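PilO protein (Pseudomonas aeruginosa, PDB 5UVR) pairs with PilN as the foundation of the inner-membrane PilM/PilN/PilO/PilP complex needed to assemble type IV pili, this chain being the core region of PilO. Local coordinates at residues G45-D48 against L49-V53. Residues are numbered along the deposited sequence; the frame is centred on the assembly and turned at random.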
loop_
_atom_site.group_PDB
_atom_site.type_symbol
_atom_site.label_atom_id
_atom_site.label_comp_id
_atom_site.label_asym_id
_atom_site.label_seq_id
_atom_site.Cartn_x
_atom_site.Cartn_y
_atom_site.Cartn_z
ATOM N N GLY A 45 -2.369 -14.244 -6.746
ATOM C CA GLY A 45 -1.182 -14.972 -7.148
ATOM C C GLY A 45 0.055 -14.089 -7.141
ATOM O O GLY A 45 -0.017 -12.852 -7.106
ATOM N N TYR A 46 1.222 -14.733 -7.181
ATOM C CA TYR A 46 2.479 -13.975 -7.190
ATOM C C TYR A 46 2.518 -12.934 -8.297
ATOM O O TYR A 46 2.960 -11.797 -8.077
ATOM C CB TYR A 46 3.671 -14.916 -7.357
ATOM C CG TYR A 46 3.990 -15.760 -6.156
ATOM C CD1 TYR A 46 4.609 -15.210 -5.039
ATOM C CD2 TYR A 46 3.707 -17.119 -6.150
ATOM C CE1 TYR A 46 4.905 -16.000 -3.936
ATOM C CE2 TYR A 46 4.002 -17.903 -5.064
ATOM C CZ TYR A 46 4.600 -17.347 -3.966
ATOM O OH TYR A 46 4.885 -18.146 -2.886
ATOM N N HIS A 47 2.094 -13.316 -9.501
ATOM C CA HIS A 47 2.173 -12.428 -10.652
ATOM C C HIS A 47 1.329 -11.177 -10.438
ATOM O O HIS A 47 1.802 -10.052 -10.612
ATOM C CB HIS A 47 1.713 -13.173 -11.900
ATOM C CG HIS A 47 2.058 -12.483 -13.182
ATOM N ND1 HIS A 47 1.831 -13.060 -14.411
ATOM C CD2 HIS A 47 2.641 -11.286 -13.429
ATOM C CE1 HIS A 47 2.243 -12.240 -15.362
ATOM N NE2 HIS A 47 2.740 -11.156 -14.791
ATOM N N ASP A 48 0.058 -11.357 -10.079
ATOM C CA ASP A 48 -0.798 -10.192 -9.877
ATOM C C ASP A 48 -0.344 -9.345 -8.692
ATOM O O ASP A 48 -0.465 -8.113 -8.721
ATOM C CB ASP A 48 -2.242 -10.661 -9.701
ATOM C CG ASP A 48 -2.814 -11.254 -10.966
ATOM O OD1 ASP A 48 -2.603 -10.686 -12.064
ATOM O OD2 ASP A 48 -3.474 -12.302 -10.873
ATOM N N LEU A 49 0.163 -9.973 -7.638
ATOM C CA LEU A 49 0.684 -9.196 -6.521
ATOM C C LEU A 49 1.903 -8.394 -6.943
ATOM O O LEU A 49 2.051 -7.218 -6.569
ATOM C CB LEU A 49 1.019 -10.125 -5.365
ATOM C CG LEU A 49 -0.198 -10.740 -4.662
ATOM C CD1 LEU A 49 0.225 -11.908 -3.785
ATOM C CD2 LEU A 49 -0.872 -9.663 -3.801
ATOM N N ALA A 50 2.794 -9.012 -7.723
ATOM C CA ALA A 50 3.976 -8.295 -8.201
ATOM C C ALA A 50 3.589 -7.123 -9.086
ATOM O O ALA A 50 4.146 -6.029 -8.946
ATOM C CB ALA A 50 4.896 -9.238 -8.965
ATOM N N THR A 51 2.634 -7.333 -9.998
ATOM C CA THR A 51 2.186 -6.253 -10.869
ATOM C C THR A 51 1.646 -5.092 -10.047
ATOM O O THR A 51 1.907 -3.920 -10.358
ATOM C CB THR A 51 1.127 -6.774 -11.841
ATOM O OG1 THR A 51 1.719 -7.765 -12.687
ATOM C CG2 THR A 51 0.596 -5.662 -12.711
ATOM N N PHE A 52 0.908 -5.405 -8.985
ATOM C CA PHE A 52 0.412 -4.368 -8.077
ATOM C C PHE A 52 1.558 -3.589 -7.425
ATOM O O PHE A 52 1.542 -2.351 -7.396
ATOM C CB PHE A 52 -0.480 -5.008 -7.018
ATOM C CG PHE A 52 -0.976 -4.039 -5.973
ATOM C CD1 PHE A 52 -1.900 -3.067 -6.303
ATOM C CD2 PHE A 52 -0.545 -4.130 -4.660
ATOM C CE1 PHE A 52 -2.373 -2.175 -5.338
ATOM C CE2 PHE A 52 -1.010 -3.240 -3.693
ATOM C CZ PHE A 52 -1.928 -2.263 -4.042
ATOM N N VAL A 53 2.545 -4.291 -6.857
ATOM C CA VAL A 53 3.662 -3.603 -6.204
ATOM C C VAL A 53 4.395 -2.702 -7.199
ATOM O O VAL A 53 4.745 -1.553 -6.889
ATOM C CB VAL A 53 4.608 -4.630 -5.551
ATOM C CG1 VAL A 53 5.896 -3.940 -5.064
ATOM C CG2 VAL A 53 3.928 -5.326 -4.391
HETATM O O HOH W 1 -0.596 -9.373 -14.041
#
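Thr-51 lies one turn beyond His-47 on the outer side of the helix, and its hydroxyl OG1 meets both the backbone and the ring of His-47. With OG1 beside its own backbone N (chi1 -63°), the hydroxyl leans back over the preceding turn, 3.1 Å from His-47 O, a possible acceptor for its proton. The same carbonyl takes the amide of Thr-51 at 2.9 Å. The His-47 ring swings to the carbonyl side of its residue (chi1 -166°), which brings CD2 to 3.7 Å from Thr-51 OG1 at an oblique approach. A water joins the group: it donates to Asp-48 OD1 and hydrogen-bonds Thr-51 OG1, each at 3.1 Å, while sitting above one face of the imidazole, toward its rim. Thr-51 is short enough for its hydroxyl to turn back on the backbone and still meet water; His-47 and Asp-48 put polar groups on the solvent side. The inner side is apolar: Leu-49 bends back so that CG rests 3.2 Å from Gly-45 O, and its side chain touches Val-42, Ile-70, Leu-81 and Met-83 of the sheet; Phe-52 shares Met-83 with it and also touches Ile-40. Gly-45 is the N-cap, its carbonyl accepting Leu-49 N at 2.9 Å in a nearly straight bond (165°). Here strand 33-44 gives way to the first turns of an amphipathic helix packed on an antiparallel sheet, as befits the modified ferredoxin fold of the PilO core.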